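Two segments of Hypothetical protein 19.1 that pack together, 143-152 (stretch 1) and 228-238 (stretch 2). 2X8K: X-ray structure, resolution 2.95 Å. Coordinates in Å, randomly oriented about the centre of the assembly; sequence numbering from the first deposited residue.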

# COMPACT_ATOMS: atom_id res chain seq x y z
N ASP C 143 -31.61 44.61 34.02
CA ASP C 143 -31.76 45.54 35.14
C ASP C 143 -31.81 44.80 36.48
O ASP C 143 -32.50 43.79 36.60
CB ASP C 143 -32.99 46.44 34.96
CG ASP C 143 -32.65 47.88 34.62
OD1 ASP C 143 -32.09 48.11 33.52
OD2 ASP C 143 -32.93 48.78 35.45
N VAL C 144 -31.03 45.27 37.48
CA VAL C 144 -31.02 44.67 38.81
C VAL C 144 -31.63 45.67 39.80
O VAL C 144 -31.16 46.80 39.93
CB VAL C 144 -29.67 44.11 39.29
CG1 VAL C 144 -29.82 43.34 40.60
CG2 VAL C 144 -29.06 43.20 38.23
N THR C 145 -32.72 45.26 40.46
CA THR C 145 -33.47 46.08 41.39
C THR C 145 -32.95 45.94 42.81
O THR C 145 -32.06 45.12 43.08
CB THR C 145 -34.97 45.76 41.28
OG1 THR C 145 -35.18 44.41 41.71
CG2 THR C 145 -35.52 45.97 39.87
N THR C 146 -33.55 46.72 43.72
CA THR C 146 -33.22 46.74 45.15
C THR C 146 -33.74 45.50 45.89
O THR C 146 -33.63 45.43 47.12
CB THR C 146 -33.67 48.06 45.76
OG1 THR C 146 -35.04 48.26 45.40
CG2 THR C 146 -32.82 49.23 45.30
N ALA C 147 -34.29 44.52 45.13
CA ALA C 147 -34.84 43.24 45.57
C ALA C 147 -34.08 42.12 44.84
O ALA C 147 -33.37 42.39 43.86
CB ALA C 147 -36.32 43.17 45.23
N SER C 148 -34.22 40.86 45.32
CA SER C 148 -33.60 39.68 44.70
C SER C 148 -34.13 39.57 43.27
O SER C 148 -35.35 39.50 43.03
CB SER C 148 -33.87 38.42 45.51
OG SER C 148 -33.62 37.21 44.80
N THR C 149 -33.19 39.71 42.31
CA THR C 149 -33.46 39.72 40.88
C THR C 149 -32.85 38.50 40.24
O THR C 149 -31.65 38.29 40.41
CB THR C 149 -32.92 41.03 40.26
OG1 THR C 149 -33.45 42.14 41.00
CG2 THR C 149 -33.28 41.17 38.79
N PRO C 150 -33.61 37.69 39.48
CA PRO C 150 -32.98 36.58 38.78
C PRO C 150 -32.31 37.10 37.51
O PRO C 150 -32.85 37.93 36.79
CB PRO C 150 -34.14 35.63 38.49
CG PRO C 150 -35.34 36.47 38.49
CD PRO C 150 -35.04 37.79 39.14
N VAL C 151 -31.08 36.70 37.29
CA VAL C 151 -30.34 37.09 36.10
C VAL C 151 -29.91 35.78 35.52
O VAL C 151 -29.22 35.02 36.20
CB VAL C 151 -29.14 38.02 36.42
CG1 VAL C 151 -28.31 38.27 35.16
CG2 VAL C 151 -29.61 39.34 37.06
N LYS C 152 -30.40 35.45 34.33
CA LYS C 152 -30.09 34.19 33.68
C LYS C 152 -28.97 34.35 32.68
O LYS C 152 -29.08 35.18 31.77
CB LYS C 152 -31.36 33.61 33.02
CG LYS C 152 -31.10 32.67 31.84
CD LYS C 152 -31.14 31.22 32.21
CE LYS C 152 -31.58 30.36 31.04
NZ LYS C 152 -32.71 30.90 30.22
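Stretch 2 228-238: QLKPQVNTYLK

How does stretch 2 run against stretch 1? Its later part, including Asn 234 to Lys 238, is extended strand beside strand 149-152, antiparallel with 143° between the two directions; the axes approach to 4.2 Å. The residues before Val 233 form a loop.

What meets the first part of stretch 1? Val 144, ending a strand, points toward stretch 2, its CG1 3.9 Å from Leu 237 CB. In the turn that follows, Lys 238 lies alongside, its CG 3.2 Å from Thr 146 O. Thr 149 OG1, at the start of the next strand, ties this segment together: it donates to Ala 147 O at 2.9 Å and accepts from Thr 145 N at 3.2 Å.

How are the strands joined? Thr 149 pairs with Leu 237 through two hydrogen bonds, Thr 149 N to Leu 237 O at 2.7 Å and Leu 237 N to Thr 149 O at 2.9 Å. Pro 150, lacking an amide hydrogen, falls at a non-hydrogen-bonded position opposite Tyr 236, its CB 3.7 Å from Tyr 236 CE1. Val 151 and Thr 235 form the next hydrogen-bonded pair, Val 151 N to Thr 235 O and Thr 235 N to Val 151 O, both 2.7 Å.

Where do the side chains pack? Val 151 shares a face with Leu 237: Val 151 CG2 lies 3.8 Å from Leu 237 CD1. On the other face, Lys 152 CB is 3.4 Å from Asn 234 OD1.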

# COMPACT_ATOMS: atom_id res chain seq x y z
N GLN C 228 -19.52 34.91 39.67
CA GLN C 228 -19.71 34.59 38.28
C GLN C 228 -21.10 34.08 38.01
O GLN C 228 -21.78 33.58 38.88
CB GLN C 228 -18.69 33.56 37.86
CG GLN C 228 -17.80 33.12 38.99
CD GLN C 228 -16.67 32.29 38.50
OE1 GLN C 228 -16.31 31.28 39.10
NE2 GLN C 228 -16.09 32.69 37.38
N LEU C 229 -21.49 34.22 36.76
CA LEU C 229 -22.81 33.78 36.31
C LEU C 229 -22.71 32.36 35.68
O LEU C 229 -22.10 32.22 34.63
CB LEU C 229 -23.29 34.79 35.26
CG LEU C 229 -24.25 35.91 35.64
CD1 LEU C 229 -23.92 36.53 36.97
CD2 LEU C 229 -24.28 36.95 34.56
N LYS C 230 -23.28 31.32 36.32
CA LYS C 230 -23.26 29.94 35.80
C LYS C 230 -24.25 29.82 34.62
O LYS C 230 -25.27 30.51 34.61
CB LYS C 230 -23.62 28.91 36.89
CG LYS C 230 -22.56 28.71 37.96
CD LYS C 230 -23.03 27.68 38.97
CE LYS C 230 -21.98 27.29 39.98
NZ LYS C 230 -22.18 25.88 40.46
N PRO C 231 -23.98 28.96 33.62
CA PRO C 231 -24.88 28.92 32.44
C PRO C 231 -26.21 28.20 32.57
O PRO C 231 -26.33 27.28 33.38
CB PRO C 231 -24.02 28.31 31.34
CG PRO C 231 -22.99 27.53 32.06
CD PRO C 231 -22.81 28.08 33.44
N GLN C 232 -27.20 28.63 31.76
CA GLN C 232 -28.55 28.06 31.65
C GLN C 232 -29.31 28.03 32.97
O GLN C 232 -30.31 27.31 33.12
CB GLN C 232 -28.48 26.67 30.99
CG GLN C 232 -27.77 26.67 29.65
CD GLN C 232 -28.46 27.57 28.70
OE1 GLN C 232 -29.61 27.33 28.32
NE2 GLN C 232 -27.83 28.70 28.41
N VAL C 233 -28.85 28.85 33.90
CA VAL C 233 -29.31 28.90 35.27
C VAL C 233 -29.39 30.37 35.77
O VAL C 233 -28.55 31.23 35.39
CB VAL C 233 -28.31 28.01 36.08
CG1 VAL C 233 -28.07 28.49 37.51
CG2 VAL C 233 -28.74 26.56 36.05
N ASN C 234 -30.39 30.63 36.64
CA ASN C 234 -30.61 31.94 37.25
C ASN C 234 -29.58 32.24 38.33
O ASN C 234 -29.16 31.34 39.06
CB ASN C 234 -32.01 32.03 37.87
CG ASN C 234 -33.10 32.32 36.90
OD1 ASN C 234 -32.94 33.11 35.96
ND2 ASN C 234 -34.25 31.74 37.15
N THR C 235 -29.19 33.51 38.42
CA THR C 235 -28.27 34.06 39.40
C THR C 235 -29.07 35.16 40.10
O THR C 235 -29.53 36.09 39.44
CB THR C 235 -26.99 34.54 38.72
OG1 THR C 235 -26.32 33.43 38.08
CG2 THR C 235 -26.04 35.20 39.69
N TYR C 236 -29.28 35.04 41.43
CA TYR C 236 -30.11 36.00 42.15
C TYR C 236 -29.29 37.10 42.79
O TYR C 236 -28.53 36.85 43.73
CB TYR C 236 -31.09 35.31 43.11
CG TYR C 236 -31.75 34.10 42.49
CD1 TYR C 236 -32.89 34.22 41.71
CD2 TYR C 236 -31.17 32.83 42.60
CE1 TYR C 236 -33.44 33.12 41.05
CE2 TYR C 236 -31.69 31.73 41.92
CZ TYR C 236 -32.84 31.88 41.15
OH TYR C 236 -33.36 30.77 40.53
N LEU C 237 -29.44 38.33 42.26
CA LEU C 237 -28.69 39.52 42.65
C LEU C 237 -29.60 40.64 43.22
O LEU C 237 -30.72 40.83 42.71
CB LEU C 237 -27.92 40.05 41.43
CG LEU C 237 -27.05 39.06 40.65
CD1 LEU C 237 -26.61 39.67 39.35
CD2 LEU C 237 -25.85 38.58 41.47
N LYS C 238 -29.12 41.36 44.23
CA LYS C 238 -29.86 42.48 44.81
C LYS C 238 -28.92 43.64 45.12
O LYS C 238 -27.88 43.48 45.76
CB LYS C 238 -30.59 42.05 46.09
CG LYS C 238 -31.69 43.00 46.55
CD LYS C 238 -31.85 42.96 48.06
CE LYS C 238 -32.21 41.58 48.54
NZ LYS C 238 -31.21 41.06 49.52